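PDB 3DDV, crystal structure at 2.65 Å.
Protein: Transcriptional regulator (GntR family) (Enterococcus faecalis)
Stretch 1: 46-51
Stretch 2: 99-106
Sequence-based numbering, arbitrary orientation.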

# COMPACT_ATOMS: atom_id res chain seq x y z
N ILE B 46 -0.74 -27.04 -25.71
CA ILE B 46 0.39 -26.38 -25.09
C ILE B 46 0.15 -26.43 -23.57
O ILE B 46 -0.96 -26.16 -23.10
N PRO B 47 1.18 -26.83 -22.81
CA PRO B 47 1.03 -26.89 -21.36
C PRO B 47 0.85 -25.51 -20.76
O PRO B 47 1.64 -24.65 -21.01
N ILE B 48 -0.18 -25.34 -19.95
CA ILE B 48 -0.43 -24.11 -19.23
C ILE B 48 0.20 -24.17 -17.85
O ILE B 48 0.67 -23.16 -17.34
N CYS B 49 0.23 -25.33 -17.21
CA CYS B 49 0.53 -25.37 -15.79
C CYS B 49 0.94 -26.73 -15.24
O CYS B 49 0.64 -27.78 -15.75
N PHE B 50 1.67 -26.67 -14.15
CA PHE B 50 2.12 -27.86 -13.43
C PHE B 50 1.67 -27.71 -12.00
O PHE B 50 1.91 -26.67 -11.35
N GLU B 51 1.04 -28.74 -11.49
CA GLU B 51 0.46 -28.69 -10.17
C GLU B 51 0.91 -29.88 -9.31
O GLU B 51 0.82 -31.01 -9.72
N GLN B 99 13.64 -28.12 -14.36
CA GLN B 99 12.60 -29.13 -14.29
C GLN B 99 11.23 -28.62 -14.78
O GLN B 99 10.63 -29.17 -15.71
N ILE B 100 10.74 -27.56 -14.15
CA ILE B 100 9.45 -26.99 -14.54
C ILE B 100 9.51 -26.42 -15.94
O ILE B 100 8.51 -26.43 -16.64
N ALA B 101 10.68 -25.96 -16.35
CA ALA B 101 10.85 -25.55 -17.73
C ALA B 101 10.61 -26.75 -18.68
O ALA B 101 9.82 -26.62 -19.63
N GLU B 102 11.27 -27.89 -18.40
CA GLU B 102 11.09 -29.08 -19.24
C GLU B 102 9.63 -29.41 -19.32
O GLU B 102 9.11 -29.57 -20.40
N TYR B 103 8.98 -29.49 -18.16
CA TYR B 103 7.54 -29.84 -18.11
C TYR B 103 6.62 -28.86 -18.82
O TYR B 103 5.63 -29.24 -19.43
N LEU B 104 6.89 -27.57 -18.69
CA LEU B 104 6.00 -26.59 -19.28
C LEU B 104 6.47 -26.17 -20.67
O LEU B 104 5.82 -25.40 -21.34
N GLU B 105 7.58 -26.72 -21.13
CA GLU B 105 8.06 -26.44 -22.48
C GLU B 105 8.31 -24.96 -22.59
O GLU B 105 7.71 -24.31 -23.44
N ILE B 106 9.16 -24.45 -21.70
CA ILE B 106 9.62 -23.07 -21.70
C ILE B 106 11.05 -23.16 -21.23
O ILE B 106 11.55 -24.28 -21.08

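A strand can pack against the end of a helix through side-chain contact with no hydrogen bond between the two. The contact between residues 46-51 and 99-106 of this GntR-family regulator is a compact example. The strand and the helix run at 136° to one another, their axes approach to 8.7 Å, and together they bury 370 Å² without a single hydrogen bond between them. Three residues, Phe 50, Leu 104 and Pro 47, account for most of that surface.

Phe 50 contributes the largest share. Its CB points toward the helix, and a t rotamer at chi1, with chi2 at 89°, carries the ring to Tyr 103. The two rings lie nearly parallel, with planes 6° apart and centroids separated by 4.9 Å, but they are slid so far past one another that they barely overlap. Contact is nonetheless tight, with Phe 50 CE1 3.5 Å from Tyr 103 CD2. Tyr 103 also directs its CB toward the strand and adopts the m rotamer at chi1; its hydroxyl, at the far end of the ring, makes no contact with the strand. One helical turn away from Leu 104, Ile 100 reaches the same phenylalanine. Its CA-to-CB bond points sideways, yet the end of the side chain comes nearer, and Ile 100 CG1 lies 4.3 Å from Phe 50 CD2. Its chi1 is m, while chi2, at 148°, falls between the usual wells.

Leu 104 illustrates how a side chain that starts out sideways can still become central. Leu 104 is in the mt rotamer, and Leu 104 CD2 extends over the strand backbone, 3.4 Å from Cys 49 N and 3.9 Å from Phe 50 N. Leu 104 CD2 also lies 3.9 Å from Pro 47 CB, so a single branch tip spans the interval between the two inward-pointing strand residues. Cys 49 and Ile 48 direct their own side chains away, and what they offer Leu 104 is backbone.

Pro 47 closes the other end of the contact. Pro 47 CA is 5.4 Å from Leu 104 CA; the proline's CA-to-CB bond points toward the helix stretch, and its ring has a C-gamma endo pucker. Pro 47 CG packs 3.4 Å from Leu 104 O and 3.9 Å from Tyr 103 O, placing an apolar ring against backbone carbonyls. Just beyond, Glu 105 takes up a positive phi in a Schellman motif, in which Ile 106 N bonds to Ala 101 O at 3.1 Å and Glu 105 N makes a weak bond to Glu 102 O at 3.3 Å. Glu 105 points its CB toward the strand with chi1 m and chi2 t, bringing OE1 to 3.4 Å from Pro 47 CD. That approach sets a carboxylate oxygen beside a ring carbon and supplies no polar partner. The example shows a strand and a helix end packed by side-chain contact, with no hydrogen bond between these two stretches.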

# COMPACT_ATOMS: atom_id res chain seq x y z
CB ILE B 46 0.53 -24.95 -25.59
CG1 ILE B 46 0.26 -24.89 -27.13
CG2 ILE B 46 1.90 -24.37 -25.16
CD1 ILE B 46 0.34 -23.46 -27.77
CB PRO B 47 2.36 -27.49 -20.87
CG PRO B 47 3.26 -27.53 -22.00
CD PRO B 47 2.50 -27.28 -23.27
CB ILE B 48 -1.94 -23.87 -19.05
CG1 ILE B 48 -2.70 -23.98 -20.38
CG2 ILE B 48 -2.19 -22.50 -18.51
CD1 ILE B 48 -2.19 -23.01 -21.51
CB CYS B 49 -0.69 -24.84 -15.02
SG CYS B 49 -2.10 -25.92 -14.96
CB PHE B 50 3.63 -27.90 -13.45
CG PHE B 50 4.20 -29.01 -12.66
CD1 PHE B 50 4.41 -30.23 -13.25
CD2 PHE B 50 4.54 -28.83 -11.35
CE1 PHE B 50 4.95 -31.27 -12.54
CE2 PHE B 50 5.05 -29.87 -10.65
CZ PHE B 50 5.26 -31.09 -11.25
CB GLU B 51 -1.07 -28.70 -10.37
CG GLU B 51 -1.93 -29.01 -9.16
CD GLU B 51 -3.41 -28.98 -9.49
OE1 GLU B 51 -3.93 -27.83 -9.72
OE2 GLU B 51 -4.02 -30.09 -9.46
CB GLN B 99 12.52 -29.61 -12.83
CG GLN B 99 11.56 -30.72 -12.59
CD GLN B 99 11.85 -31.92 -13.48
OE1 GLN B 99 11.53 -31.93 -14.71
NE2 GLN B 99 12.46 -32.96 -12.87
CB ILE B 100 8.94 -25.95 -13.49
CG1 ILE B 100 8.13 -26.71 -12.43
CG2 ILE B 100 8.07 -24.87 -14.17
CD1 ILE B 100 8.23 -26.12 -11.12
CB ALA B 101 12.22 -24.97 -17.92
CB GLU B 102 11.76 -30.34 -18.71
CG GLU B 102 13.28 -30.29 -18.44
CD GLU B 102 13.79 -31.67 -17.92
OE1 GLU B 102 13.31 -32.70 -18.50
OE2 GLU B 102 14.62 -31.71 -16.94
CB TYR B 103 7.04 -29.89 -16.67
CG TYR B 103 7.53 -31.02 -15.82
CD1 TYR B 103 7.65 -32.32 -16.32
CD2 TYR B 103 7.82 -30.81 -14.47
CE1 TYR B 103 8.08 -33.37 -15.52
CE2 TYR B 103 8.25 -31.83 -13.67
CZ TYR B 103 8.37 -33.11 -14.21
OH TYR B 103 8.78 -34.10 -13.40
CB LEU B 104 5.85 -25.41 -18.33
CG LEU B 104 5.01 -25.70 -17.09
CD1 LEU B 104 4.98 -24.50 -16.20
CD2 LEU B 104 3.59 -26.01 -17.48
CB GLU B 105 7.04 -26.87 -23.53
CG GLU B 105 6.44 -28.19 -23.22
CD GLU B 105 5.92 -28.92 -24.42
OE1 GLU B 105 5.07 -28.41 -25.18
OE2 GLU B 105 6.36 -30.05 -24.58
CB ILE B 106 8.74 -22.17 -20.79
CG1 ILE B 106 8.84 -22.63 -19.32
CG2 ILE B 106 7.29 -22.18 -21.29
CD1 ILE B 106 7.83 -21.98 -18.42